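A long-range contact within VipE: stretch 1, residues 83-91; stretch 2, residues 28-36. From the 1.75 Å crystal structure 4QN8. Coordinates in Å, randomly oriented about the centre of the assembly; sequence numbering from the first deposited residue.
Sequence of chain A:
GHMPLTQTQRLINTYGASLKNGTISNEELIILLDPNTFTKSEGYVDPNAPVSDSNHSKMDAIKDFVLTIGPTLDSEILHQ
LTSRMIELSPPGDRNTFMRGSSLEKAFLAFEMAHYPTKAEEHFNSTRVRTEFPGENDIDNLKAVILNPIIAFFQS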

# COMPACT_ATOMS: atom_id res chain seq x y z
N SER A 83 -2.36 -7.96 -6.30
CA SER A 83 -2.38 -8.02 -7.77
C SER A 83 -3.55 -7.22 -8.34
O SER A 83 -3.39 -6.51 -9.35
CB SER A 83 -2.49 -9.46 -8.26
OG SER A 83 -1.30 -10.18 -7.97
N ARG A 84 -4.71 -7.33 -7.70
CA ARG A 84 -5.86 -6.56 -8.13
C ARG A 84 -5.61 -5.07 -7.97
O ARG A 84 -5.96 -4.28 -8.84
CB ARG A 84 -7.10 -6.95 -7.32
CG ARG A 84 -7.61 -8.32 -7.64
CD ARG A 84 -8.80 -8.61 -6.77
NE ARG A 84 -9.98 -7.86 -7.18
CZ ARG A 84 -11.02 -7.64 -6.38
NH1 ARG A 84 -11.00 -8.09 -5.13
NH2 ARG A 84 -12.08 -6.96 -6.81
N MSE A 85 -4.97 -4.68 -6.87
CA MSE A 85 -4.71 -3.27 -6.64
C MSE A 85 -3.79 -2.72 -7.71
O MSE A 85 -3.97 -1.59 -8.17
CB MSE A 85 -4.13 -3.05 -5.24
CG MSE A 85 -5.14 -3.34 -4.14
SE MSE A 85 -4.24 -3.05 -2.44
CE MSE A 85 -5.71 -3.45 -1.23
N ILE A 86 -2.81 -3.52 -8.12
CA ILE A 86 -1.89 -3.08 -9.16
C ILE A 86 -2.65 -2.93 -10.49
O ILE A 86 -2.46 -1.95 -11.21
CB ILE A 86 -0.66 -4.02 -9.27
CG1 ILE A 86 0.28 -3.77 -8.08
CG2 ILE A 86 0.09 -3.82 -10.58
CD1 ILE A 86 1.16 -4.94 -7.67
N GLU A 87 -3.53 -3.88 -10.81
CA GLU A 87 -4.31 -3.81 -12.05
C GLU A 87 -5.27 -2.62 -12.08
O GLU A 87 -5.49 -2.02 -13.14
CB GLU A 87 -5.15 -5.07 -12.25
CG GLU A 87 -4.44 -6.28 -12.79
CD GLU A 87 -5.33 -7.51 -12.72
OE1 GLU A 87 -6.04 -7.65 -11.70
OE2 GLU A 87 -5.32 -8.32 -13.67
N LEU A 88 -5.85 -2.30 -10.92
CA LEU A 88 -6.96 -1.33 -10.85
C LEU A 88 -6.57 0.07 -10.41
O LEU A 88 -7.41 0.97 -10.45
CB LEU A 88 -8.04 -1.84 -9.91
CG LEU A 88 -8.71 -3.13 -10.36
CD1 LEU A 88 -9.67 -3.61 -9.26
CD2 LEU A 88 -9.45 -2.96 -11.70
N SER A 89 -5.33 0.24 -9.95
CA SER A 89 -4.82 1.53 -9.49
C SER A 89 -5.02 2.59 -10.57
O SER A 89 -4.84 2.30 -11.75
CB SER A 89 -3.34 1.44 -9.15
OG SER A 89 -3.14 0.73 -7.95
N PRO A 90 -5.43 3.81 -10.17
CA PRO A 90 -5.81 4.85 -11.13
C PRO A 90 -4.63 5.27 -11.99
O PRO A 90 -3.50 5.32 -11.50
CB PRO A 90 -6.26 6.01 -10.24
CG PRO A 90 -5.63 5.74 -8.90
CD PRO A 90 -5.60 4.26 -8.77
N PRO A 91 -4.89 5.54 -13.27
CA PRO A 91 -3.81 6.06 -14.10
C PRO A 91 -3.46 7.46 -13.61
O PRO A 91 -4.35 8.28 -13.45
CB PRO A 91 -4.46 6.15 -15.50
CG PRO A 91 -5.94 6.27 -15.22
CD PRO A 91 -6.17 5.43 -13.99
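Stretch 2 (28-36) ELIILLDPN

How does stretch 2 run over stretch 1? Residues 28-32 continue a helix; the helix ends at Leu32, and Leu33 and Asp34 lie in the loop after it. In stretch 1 the helix covers 83-88 and Ser89 is the first residue to leave helical angles. The two helices cross steeply, at -77°, with axes 10.1 Å apart at closest approach. Both stretches then leave their helices near each other, so the contact carries on beyond the crossing: the CA atoms of Ser89 and Leu33 are 6.3 Å apart.

Which hollow does Leu33 fill? Leu33, with chi1 m and chi2 t, points toward stretch 1 and settles over the last helical turn, in the hollow lined by Met85, Leu88 and the backbone N of Ser89. Leu33 CD1 lies 3.9 Å from Met85 CA, 4.2 Å from Leu88 CB and 4.2 Å from Ser89 N, so this methyl rests against backbone as well as side chain. The other methyl, Leu33 CD2, comes 4.0 Å from Met85 CG. Ser89 turns its CB away, and its OG makes a very short 2.5 Å hydrogen bond back to Met85 O.

What does Leu29 do, one turn earlier? It too points toward stretch 1, with chi1 t and chi2 p. Leu29 CD1 is the methyl nearer Met85 CG, at 4.1 Å; Leu29 CD2 sits 3.9 Å from Leu88 CD1 and covers one face of the Arg84 guanidinium, 3.7 Å from Arg84 CZ. Leu88 in turn projects toward stretch 2, its CB 4.1 Å from Ile30 CG1.

How is the contact continued past the helices? Pro90 points toward stretch 2, its CD 3.9 Å from Leu33 O and its CG 4.1 Å from Pro35 CD. No hydrogen bond joins the stretches; the 460 Å² buried between them, both sides summed, reflects largely apolar packing.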

# COMPACT_ATOMS: atom_id res chain seq x y z
N GLU A 28 -15.65 -1.09 -5.49
CA GLU A 28 -15.30 -0.65 -4.14
C GLU A 28 -13.78 -0.65 -3.92
O GLU A 28 -13.27 0.16 -3.15
CB GLU A 28 -16.04 -1.47 -3.08
CG GLU A 28 -17.54 -1.15 -3.03
CD GLU A 28 -17.81 0.33 -2.79
OE1 GLU A 28 -17.40 0.86 -1.73
OE2 GLU A 28 -18.44 0.98 -3.67
N LEU A 29 -13.06 -1.53 -4.61
CA LEU A 29 -11.60 -1.56 -4.51
C LEU A 29 -11.04 -0.31 -5.21
O LEU A 29 -10.09 0.32 -4.74
CB LEU A 29 -11.06 -2.84 -5.15
CG LEU A 29 -9.57 -3.15 -4.97
CD1 LEU A 29 -9.16 -3.05 -3.51
CD2 LEU A 29 -9.24 -4.54 -5.52
N ILE A 30 -11.65 0.05 -6.32
CA ILE A 30 -11.23 1.25 -7.05
C ILE A 30 -11.44 2.48 -6.15
O ILE A 30 -10.58 3.37 -6.09
CB ILE A 30 -12.01 1.35 -8.36
CG1 ILE A 30 -11.36 0.43 -9.40
CG2 ILE A 30 -12.06 2.79 -8.88
CD1 ILE A 30 -12.24 0.14 -10.61
N ILE A 31 -12.56 2.51 -5.44
CA ILE A 31 -12.84 3.63 -4.54
C ILE A 31 -11.83 3.66 -3.38
O ILE A 31 -11.34 4.73 -2.99
CB ILE A 31 -14.30 3.60 -4.03
CG1 ILE A 31 -15.26 3.91 -5.19
CG2 ILE A 31 -14.51 4.59 -2.91
CD1 ILE A 31 -16.74 3.70 -4.88
N LEU A 32 -11.52 2.50 -2.83
CA LEU A 32 -10.53 2.39 -1.77
C LEU A 32 -9.17 2.91 -2.24
O LEU A 32 -8.43 3.53 -1.48
CB LEU A 32 -10.43 0.93 -1.30
CG LEU A 32 -9.44 0.64 -0.18
CD1 LEU A 32 -9.84 1.41 1.10
CD2 LEU A 32 -9.36 -0.88 0.11
N LEU A 33 -8.87 2.68 -3.52
CA LEU A 33 -7.60 3.08 -4.11
C LEU A 33 -7.56 4.57 -4.53
O LEU A 33 -6.55 5.03 -5.04
CB LEU A 33 -7.28 2.16 -5.30
CG LEU A 33 -6.95 0.72 -4.91
CD1 LEU A 33 -7.04 -0.24 -6.11
CD2 LEU A 33 -5.57 0.65 -4.27
N ASP A 34 -8.66 5.30 -4.34
CA ASP A 34 -8.67 6.74 -4.61
C ASP A 34 -7.52 7.38 -3.84
O ASP A 34 -7.34 7.13 -2.65
CB ASP A 34 -10.03 7.36 -4.20
CG ASP A 34 -10.13 8.86 -4.50
OD1 ASP A 34 -9.22 9.63 -4.12
OD2 ASP A 34 -11.14 9.29 -5.10
N PRO A 35 -6.70 8.18 -4.53
CA PRO A 35 -5.51 8.76 -3.89
C PRO A 35 -5.81 9.55 -2.62
O PRO A 35 -4.94 9.72 -1.78
CB PRO A 35 -4.95 9.68 -4.98
CG PRO A 35 -5.40 9.06 -6.26
CD PRO A 35 -6.74 8.44 -5.98
N ASN A 36 -7.05 10.02 -2.47
CA ASN A 36 -7.41 10.83 -1.31
C ASN A 36 -8.06 10.08 -0.16
O ASN A 36 -8.48 10.69 0.82
CB ASN A 36 -8.31 11.98 -1.73
CG ASN A 36 -7.60 12.98 -2.58
OD1 ASN A 36 -7.68 12.94 -3.81
ND2 ASN A 36 -6.86 13.88 -1.94